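Local structure of exoglucanase A (Cellulomonas fimi, 7CBD) at residues A[146-154]-A[167-178]; A[222-230]-A[281-290]. The protein hydrolyses the beta-1,4-glucosidic linkages of cellulose with inversion of anomeric configuration, releasing cellobiose from non-reducing chain ends through its family 6 catalytic domain. All coordinates share one frame; numbering follows the deposited sequence.

Contact 1: A[146-154]-A[167-178]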
loop_
_atom_site.group_PDB
_atom_site.type_symbol
_atom_site.label_atom_id
_atom_site.label_comp_id
_atom_site.label_asym_id
_atom_site.label_seq_id
_atom_site.Cartn_x
_atom_site.Cartn_y
_atom_site.Cartn_z
ATOM N N ILE A 146 -8.607 4.727 -0.029
ATOM C CA ILE A 146 -8.964 5.952 0.686
ATOM C C ILE A 146 -7.951 6.202 1.803
ATOM O O ILE A 146 -7.998 5.569 2.864
ATOM C CB ILE A 146 -10.392 5.904 1.242
ATOM C CG1 ILE A 146 -11.416 5.532 0.166
ATOM C CG2 ILE A 146 -10.746 7.246 1.879
ATOM C CD1 ILE A 146 -11.478 6.488 -0.994
ATOM N N GLU A 147 -7.053 7.153 1.562
ATOM C CA GLU A 147 -6.194 7.819 2.540
ATOM C C GLU A 147 -5.346 6.867 3.375
ATOM O O GLU A 147 -5.587 6.678 4.576
ATOM C CB GLU A 147 -6.996 8.810 3.387
ATOM C CG GLU A 147 -7.589 9.954 2.573
ATOM C CD GLU A 147 -6.568 10.984 2.093
ATOM O OE1 GLU A 147 -5.402 10.969 2.552
ATOM O OE2 GLU A 147 -6.935 11.831 1.248
ATOM N N PRO A 148 -4.310 6.285 2.775
ATOM C CA PRO A 148 -3.331 5.521 3.559
ATOM C C PRO A 148 -2.768 6.342 4.714
ATOM O O PRO A 148 -2.701 7.570 4.657
ATOM C CB PRO A 148 -2.240 5.198 2.529
ATOM C CG PRO A 148 -2.958 5.242 1.199
ATOM C CD PRO A 148 -3.980 6.328 1.342
ATOM N N ASP A 149 -2.375 5.644 5.782
ATOM C CA ASP A 149 -1.707 6.273 6.924
ATOM C C ASP A 149 -2.545 7.379 7.562
ATOM O O ASP A 149 -2.022 8.435 7.924
ATOM C CB ASP A 149 -0.316 6.789 6.545
ATOM C CG ASP A 149 0.491 7.223 7.752
ATOM O OD1 ASP A 149 0.274 6.657 8.846
ATOM O OD2 ASP A 149 1.314 8.153 7.611
ATOM N N SER A 150 -3.851 7.144 7.717
ATOM C CA SER A 150 -4.719 8.171 8.286
ATOM C C SER A 150 -5.388 7.708 9.576
ATOM O O SER A 150 -4.803 7.829 10.660
ATOM C CB SER A 150 -5.738 8.691 7.256
ATOM O OG SER A 150 -6.640 7.679 6.827
ATOM N N LEU A 151 -6.598 7.155 9.466
ATOM C CA LEU A 151 -7.450 6.962 10.640
ATOM C C LEU A 151 -6.819 6.177 11.784
ATOM O O LEU A 151 -7.049 6.552 12.948
ATOM C CB LEU A 151 -8.811 6.379 10.239
ATOM C CG LEU A 151 -9.703 7.338 9.452
ATOM C CD1 LEU A 151 -10.845 6.577 8.794
ATOM C CD2 LEU A 151 -10.256 8.436 10.345
ATOM N N PRO A 152 -6.061 5.100 11.557
ATOM C CA PRO A 152 -5.501 4.360 12.699
ATOM C C PRO A 152 -4.488 5.146 13.522
ATOM O O PRO A 152 -4.163 4.713 14.635
ATOM C CB PRO A 152 -4.862 3.131 12.047
ATOM C CG PRO A 152 -5.610 2.961 10.746
ATOM C CD PRO A 152 -5.858 4.369 10.290
ATOM N N ASN A 153 -3.974 6.271 13.019
ATOM C CA ASN A 153 -3.167 7.132 13.875
ATOM C C ASN A 153 -3.973 7.645 15.056
ATOM O O ASN A 153 -3.400 7.979 16.097
ATOM C CB ASN A 153 -2.649 8.329 13.083
ATOM C CG ASN A 153 -1.531 7.964 12.152
ATOM O OD1 ASN A 153 -0.418 7.680 12.591
ATOM N ND2 ASN A 153 -1.817 7.963 10.857
ATOM N N LEU A 154 -5.298 7.716 14.918
ATOM C CA LEU A 154 -6.126 8.315 15.955
ATOM C C LEU A 154 -6.327 7.397 17.151
ATOM O O LEU A 154 -6.768 7.870 18.206
ATOM C CB LEU A 154 -7.468 8.773 15.368
ATOM C CG LEU A 154 -7.372 9.661 14.116
ATOM C CD1 LEU A 154 -8.749 10.194 13.745
ATOM C CD2 LEU A 154 -6.359 10.797 14.267
ATOM N N ALA A 167 -6.876 14.864 13.947
ATOM C CA ALA A 167 -8.019 13.984 14.194
ATOM C C ALA A 167 -9.341 14.486 13.629
ATOM O O ALA A 167 -9.986 13.732 12.882
ATOM C CB ALA A 167 -8.116 13.620 15.683
ATOM N N PRO A 168 -9.808 15.700 13.930
ATOM C CA PRO A 168 -11.095 16.116 13.354
ATOM C C PRO A 168 -11.058 16.205 11.841
ATOM O O PRO A 168 -12.072 15.946 11.184
ATOM C CB PRO A 168 -11.360 17.476 14.014
ATOM C CG PRO A 168 -10.015 17.960 14.431
ATOM C CD PRO A 168 -9.249 16.737 14.819
ATOM N N TYR A 169 -9.898 16.522 11.266
ATOM C CA TYR A 169 -9.797 16.636 9.819
ATOM C C TYR A 169 -9.716 15.281 9.135
ATOM O O TYR A 169 -10.224 15.135 8.021
ATOM C CB TYR A 169 -8.626 17.543 9.450
ATOM C CG TYR A 169 -8.786 18.893 10.095
ATOM C CD1 TYR A 169 -9.813 19.740 9.706
ATOM C CD2 TYR A 169 -7.949 19.304 11.120
ATOM C CE1 TYR A 169 -9.988 20.969 10.299
ATOM C CE2 TYR A 169 -8.115 20.528 11.720
ATOM C CZ TYR A 169 -9.137 21.357 11.306
ATOM O OH TYR A 169 -9.309 22.579 11.903
ATOM N N TYR A 170 -9.110 14.279 9.776
ATOM C CA TYR A 170 -9.176 12.934 9.215
ATOM C C TYR A 170 -10.613 12.440 9.201
ATOM O O TYR A 170 -11.081 11.890 8.200
ATOM C CB TYR A 170 -8.310 11.959 10.013
ATOM C CG TYR A 170 -6.807 12.091 9.880
ATOM C CD1 TYR A 170 -5.979 11.168 10.499
ATOM C CD2 TYR A 170 -6.210 13.124 9.155
ATOM C CE1 TYR A 170 -4.602 11.259 10.420
ATOM C CE2 TYR A 170 -4.812 13.223 9.056
ATOM C CZ TYR A 170 -4.021 12.289 9.706
ATOM O OH TYR A 170 -2.643 12.362 9.660
ATOM N N ARG A 171 -11.340 12.641 10.300
ATOM C CA ARG A 171 -12.719 12.175 10.355
ATOM C C ARG A 171 -13.586 12.901 9.330
ATOM O O ARG A 171 -14.345 12.275 8.582
ATOM C CB ARG A 171 -13.272 12.353 11.766
ATOM C CG ARG A 171 -12.735 11.355 12.776
ATOM C CD ARG A 171 -13.419 11.612 14.101
ATOM N NE ARG A 171 -12.995 10.741 15.192
ATOM C CZ ARG A 171 -13.637 9.635 15.555
ATOM N NH1 ARG A 171 -14.712 9.232 14.888
ATOM N NH2 ARG A 171 -13.198 8.926 16.585
ATOM N N GLN A 172 -13.480 14.229 9.272
ATOM C CA GLN A 172 -14.336 14.988 8.366
ATOM C C GLN A 172 -13.885 14.839 6.918
ATOM O O GLN A 172 -14.719 14.792 6.004
ATOM C CB GLN A 172 -14.385 16.454 8.794
ATOM C CG GLN A 172 -14.978 16.647 10.189
ATOM C CD GLN A 172 -14.778 18.043 10.738
ATOM O OE1 GLN A 172 -14.727 19.017 9.987
ATOM N NE2 GLN A 172 -14.665 18.149 12.060
ATOM N N GLY A 173 -12.573 14.748 6.692
ATOM C CA GLY A 173 -12.075 14.598 5.338
ATOM C C GLY A 173 -12.397 13.241 4.752
ATOM O O GLY A 173 -12.803 13.142 3.593
ATOM N N VAL A 174 -12.230 12.177 5.544
ATOM C CA VAL A 174 -12.587 10.853 5.047
ATOM C C VAL A 174 -14.091 10.761 4.804
ATOM O O VAL A 174 -14.530 10.191 3.800
ATOM C CB VAL A 174 -12.053 9.733 5.962
ATOM C CG1 VAL A 174 -12.604 8.377 5.522
ATOM C CG2 VAL A 174 -10.538 9.707 5.933
ATOM N N LYS A 175 -14.908 11.333 5.701
ATOM C CA LYS A 175 -16.349 11.375 5.455
ATOM C C LYS A 175 -16.658 12.043 4.119
ATOM O O LYS A 175 -17.470 11.542 3.331
ATOM C CB LYS A 175 -17.079 12.099 6.592
ATOM C CG LYS A 175 -18.530 12.442 6.239
ATOM C CD LYS A 175 -19.264 13.201 7.330
ATOM C CE LYS A 175 -20.503 13.938 6.770
ATOM N NZ LYS A 175 -21.543 13.043 6.151
ATOM N N TYR A 176 -16.014 13.181 3.847
ATOM C CA TYR A 176 -16.286 13.910 2.612
ATOM C C TYR A 176 -15.867 13.099 1.393
ATOM O O TYR A 176 -16.606 13.016 0.405
ATOM C CB TYR A 176 -15.563 15.253 2.644
ATOM C CG TYR A 176 -15.994 16.199 1.548
ATOM C CD1 TYR A 176 -17.132 16.984 1.691
ATOM C CD2 TYR A 176 -15.270 16.299 0.364
ATOM C CE1 TYR A 176 -17.525 17.856 0.691
ATOM C CE2 TYR A 176 -15.658 17.166 -0.642
ATOM C CZ TYR A 176 -16.791 17.935 -0.473
ATOM O OH TYR A 176 -17.178 18.798 -1.473
ATOM N N ALA A 177 -14.672 12.500 1.442
ATOM C CA ALA A 177 -14.204 11.663 0.346
ATOM C C ALA A 177 -15.181 10.528 0.088
ATOM O O ALA A 177 -15.588 10.289 -1.056
ATOM C CB ALA A 177 -12.814 11.119 0.670
ATOM N N LEU A 178 -15.589 9.832 1.154
ATOM C CA LEU A 178 -16.517 8.715 1.008
ATOM C C LEU A 178 -17.863 9.174 0.459
ATOM O O LEU A 178 -18.430 8.524 -0.428
ATOM C CB LEU A 178 -16.700 8.005 2.347
ATOM C CG LEU A 178 -15.500 7.209 2.866
ATOM C CD1 LEU A 178 -15.810 6.701 4.255
ATOM C CD2 LEU A 178 -15.165 6.047 1.954
#
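I146 ends strand 141-146 of the distorted parallel alpha/beta barrel of family 6 glycoside hydrolases and meets V174 and L178 on helix 161-182, which leads on to the neighbouring parallel strand 187-192 in a beta-alpha-beta crossover. Its two branches divide the work: CG2 lies 4.2 Å from V174 CG1, while CG1 faces L178 CD2, beta-branched bulk suited to filling the groove between strand and helix. E147 brings its CB toward V174, but its buried carboxylate turns elsewhere, to the hydroxyl of Y120 and the backbone N of D95. D149, the predicted proton donor, follows in the loop beyond the strand, where catalytic residues of such barrels sit. S150 suits the bend because its small hydroxyl returns to the backbone: OG donates to E147 O at 2.7 Å, in the carbonyl plane. Its CB lies over one face of the Y170 ring, toward the rim, and S150 O is 3.4 Å from Y170 CE1; the phenol oxygen of Y170 bonds to G98 O. L151 meets V174 tip to tip, CD1 to CG1 at 4.1 Å, and slides its CD2 past Y170 CB. N153 closes the type I turn that starts at S150 and ties it to D149: ND2 bonds nearly straight (165°) to D149 OD1, from above the carboxylate plane, and also to S150 O, already held by N153 N, while N153 OD1 bonds to N157 ND2. L154 swings CG anti to its carbonyl carbon (chi1 -52°), which brings CD2 within 3.6 Å of A167 CB, where a methyl leaves room for the leucine.

Contact 2: A[222-230]-A[281-290]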
loop_
_atom_site.group_PDB
_atom_site.type_symbol
_atom_site.label_atom_id
_atom_site.label_comp_id
_atom_site.label_asym_id
_atom_site.label_seq_id
_atom_site.Cartn_x
_atom_site.Cartn_y
_atom_site.Cartn_z
ATOM N N GLY A 222 -24.025 5.611 5.115
ATOM C CA GLY A 222 -23.750 4.644 6.165
ATOM C C GLY A 222 -22.744 3.603 5.717
ATOM O O GLY A 222 -21.768 3.897 5.017
ATOM N N PHE A 223 -22.995 2.354 6.112
ATOM C CA PHE A 223 -22.035 1.293 5.829
ATOM C C PHE A 223 -21.836 1.077 4.334
ATOM O O PHE A 223 -20.755 0.661 3.913
ATOM C CB PHE A 223 -22.430 0.011 6.559
ATOM C CG PHE A 223 -22.196 0.084 8.044
ATOM C CD1 PHE A 223 -20.916 -0.051 8.559
ATOM C CD2 PHE A 223 -23.241 0.343 8.918
ATOM C CE1 PHE A 223 -20.686 0.050 9.925
ATOM C CE2 PHE A 223 -23.021 0.444 10.283
ATOM C CZ PHE A 223 -21.742 0.293 10.787
ATOM N N ALA A 224 -22.837 1.395 3.513
ATOM C CA ALA A 224 -22.688 1.231 2.069
ATOM C C ALA A 224 -21.591 2.110 1.474
ATOM O O ALA A 224 -21.150 1.856 0.346
ATOM C CB ALA A 224 -24.014 1.525 1.369
ATOM N N SER A 225 -21.153 3.144 2.194
ATOM C CA SER A 225 -20.126 4.041 1.669
ATOM C C SER A 225 -18.784 3.359 1.482
ATOM O O SER A 225 -17.966 3.842 0.689
ATOM C CB SER A 225 -19.931 5.223 2.613
ATOM O OG SER A 225 -21.118 5.980 2.720
ATOM N N ILE A 226 -18.529 2.280 2.213
ATOM C CA ILE A 226 -17.238 1.607 2.215
ATOM C C ILE A 226 -17.424 0.213 1.639
ATOM O O ILE A 226 -18.103 -0.630 2.235
ATOM C CB ILE A 226 -16.649 1.547 3.634
ATOM C CG1 ILE A 226 -16.407 2.961 4.172
ATOM C CG2 ILE A 226 -15.366 0.742 3.647
ATOM C CD1 ILE A 226 -16.109 3.014 5.658
ATOM N N ASP A 227 -16.801 -0.038 0.490
ATOM C CA ASP A 227 -16.936 -1.338 -0.157
ATOM C C ASP A 227 -16.008 -2.389 0.434
ATOM O O ASP A 227 -16.335 -3.583 0.418
ATOM C CB ASP A 227 -16.676 -1.178 -1.648
ATOM C CG ASP A 227 -17.740 -0.346 -2.312
ATOM O OD1 ASP A 227 -18.856 -0.865 -2.534
ATOM O OD2 ASP A 227 -17.472 0.835 -2.587
ATOM N N GLY A 228 -14.868 -1.972 0.967
ATOM C CA GLY A 228 -13.905 -2.920 1.480
ATOM C C GLY A 228 -12.751 -2.190 2.123
ATOM O O GLY A 228 -12.802 -0.979 2.352
ATOM N N PHE A 229 -11.695 -2.950 2.399
ATOM C CA PHE A 229 -10.545 -2.462 3.150
ATOM C C PHE A 229 -9.270 -2.981 2.502
ATOM O O PHE A 229 -9.255 -4.069 1.930
ATOM C CB PHE A 229 -10.653 -2.925 4.608
ATOM C CG PHE A 229 -11.879 -2.398 5.290
ATOM C CD1 PHE A 229 -11.838 -1.202 5.986
ATOM C CD2 PHE A 229 -13.095 -3.068 5.188
ATOM C CE1 PHE A 229 -12.978 -0.689 6.583
ATOM C CE2 PHE A 229 -14.236 -2.560 5.775
ATOM C CZ PHE A 229 -14.175 -1.375 6.476
ATOM N N VAL A 230 -8.194 -2.198 2.588
ATOM C CA VAL A 230 -6.923 -2.575 1.970
ATOM C C VAL A 230 -5.794 -2.459 2.990
ATOM O O VAL A 230 -5.675 -1.440 3.684
ATOM C CB VAL A 230 -6.632 -1.764 0.683
ATOM C CG1 VAL A 230 -6.718 -0.262 0.918
ATOM C CG2 VAL A 230 -5.294 -2.161 0.076
ATOM N N LEU A 281 -14.320 -5.967 11.990
ATOM C CA LEU A 281 -15.124 -4.973 11.291
ATOM C C LEU A 281 -16.578 -5.411 11.204
ATOM O O LEU A 281 -17.490 -4.609 11.433
ATOM C CB LEU A 281 -14.544 -4.708 9.905
ATOM C CG LEU A 281 -13.232 -3.919 9.932
ATOM C CD1 LEU A 281 -12.477 -4.113 8.622
ATOM C CD2 LEU A 281 -13.471 -2.435 10.228
ATOM N N VAL A 282 -16.817 -6.690 10.901
ATOM C CA VAL A 282 -18.190 -7.186 10.872
ATOM C C VAL A 282 -18.827 -7.056 12.248
ATOM O O VAL A 282 -19.959 -6.582 12.387
ATOM C CB VAL A 282 -18.241 -8.631 10.347
ATOM C CG1 VAL A 282 -19.639 -9.218 10.532
ATOM C CG2 VAL A 282 -17.824 -8.671 8.890
ATOM N N ALA A 283 -18.099 -7.453 13.291
ATOM C CA ALA A 283 -18.632 -7.335 14.643
ATOM C C ALA A 283 -18.941 -5.886 15.003
ATOM O O ALA A 283 -19.882 -5.618 15.763
ATOM C CB ALA A 283 -17.652 -7.951 15.638
ATOM N N ALA A 284 -18.187 -4.939 14.444
ATOM C CA ALA A 284 -18.382 -3.521 14.720
ATOM C C ALA A 284 -19.527 -2.907 13.928
ATOM O O ALA A 284 -19.858 -1.739 14.164
ATOM C CB ALA A 284 -17.088 -2.747 14.450
ATOM N N GLY A 285 -20.119 -3.641 12.982
ATOM C CA GLY A 285 -21.297 -3.161 12.286
ATOM C C GLY A 285 -21.254 -3.288 10.777
ATOM O O GLY A 285 -22.282 -3.105 10.123
ATOM N N PHE A 286 -20.091 -3.592 10.203
ATOM C CA PHE A 286 -19.996 -3.717 8.757
ATOM C C PHE A 286 -20.670 -5.004 8.291
ATOM O O PHE A 286 -20.667 -6.007 9.008
ATOM C CB PHE A 286 -18.528 -3.710 8.325
ATOM C CG PHE A 286 -17.910 -2.346 8.376
ATOM C CD1 PHE A 286 -18.009 -1.489 7.287
ATOM C CD2 PHE A 286 -17.286 -1.890 9.534
ATOM C CE1 PHE A 286 -17.474 -0.213 7.338
ATOM C CE2 PHE A 286 -16.750 -0.614 9.589
ATOM C CZ PHE A 286 -16.843 0.224 8.484
ATOM N N PRO A 287 -21.253 -5.003 7.094
ATOM C CA PRO A 287 -21.844 -6.237 6.571
ATOM C C PRO A 287 -20.755 -7.243 6.233
ATOM O O PRO A 287 -19.631 -6.885 5.872
ATOM C CB PRO A 287 -22.580 -5.773 5.310
ATOM C CG PRO A 287 -21.804 -4.564 4.851
ATOM C CD PRO A 287 -21.337 -3.891 6.129
ATOM N N SER A 288 -21.098 -8.527 6.355
ATOM C CA SER A 288 -20.120 -9.580 6.101
ATOM C C SER A 288 -19.590 -9.554 4.673
ATOM O O SER A 288 -18.526 -10.127 4.407
ATOM C CB SER A 288 -20.710 -10.950 6.442
ATOM O OG SER A 288 -21.801 -11.256 5.595
ATOM N N SER A 289 -20.304 -8.902 3.752
ATOM C CA SER A 289 -19.920 -8.824 2.347
ATOM C C SER A 289 -18.696 -7.948 2.097
ATOM O O SER A 289 -18.179 -7.958 0.978
ATOM C CB SER A 289 -21.100 -8.278 1.538
ATOM O OG SER A 289 -21.604 -7.088 2.126
ATOM N N ILE A 290 -18.227 -7.181 3.084
ATOM C CA ILE A 290 -17.020 -6.389 2.859
ATOM C C ILE A 290 -15.887 -7.304 2.405
ATOM O O ILE A 290 -15.744 -8.437 2.882
ATOM C CB ILE A 290 -16.613 -5.562 4.093
ATOM C CG1 ILE A 290 -16.410 -6.463 5.322
ATOM C CG2 ILE A 290 -17.628 -4.436 4.342
ATOM C CD1 ILE A 290 -15.663 -5.814 6.485
#
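F286 stands between F223 and F229, the centre of an aromatic cluster that packs the loop after helix 270-283 against strand 228-231 and the 3-10 turn before it, in the alpha/beta barrel of the catalytic domain. With CG anti to its carbonyl carbon (chi1 -75°), its ring enters between the other two, which make T-shaped (edge-to-face) pairs with it: F223 points its edge at one face (centroids 4.9 Å apart, planes at 80°), F229 at the opposite face (5.1 Å, 86°). I226 CD1 closes on the rim of F286, near its plane. With this ring cut back to an alanine, the edges of F223 and F229 would probably lose the faces they each rest on, and a gap would open beside I226. On the buried side L281 CD1 sits over the centre of the F229 ring in a CH-pi contact, and I290 CD1 touches F229 CE2 at 3.6 Å.

Toward solvent the packing thins at exposed P287, whose CD lies 4.1 Å from F223 CB. G285, though at the rim, packs closely. It leaves the helical conformation in a Schellman motif, where a CB would jam against A284 O and clash with F223; glycine instead lets G285 O rest 3.4 Å above the F223 ring plane, over its centre.

Both contacts pack a helix or its trailing loop against a parallel strand or its flanking turn, but at different depths. Contact 1 is largely buried and holds the C-terminal end of a strand and the loop after it, which carries the predicted proton donor; it sets one tyrosine among aliphatic side chains and polar groups that fix the loop. Contact 2, away from the annotated sites and partly open to solvent, is built on three phenylalanines packed edge to face. Helix 202-218 borders both: L151 and R171 touch its L211, while F223 and F286 touch its A216. The two also meet directly, L178 of contact 1 placing CD1 3.8 Å from I226 CG1 of contact 2.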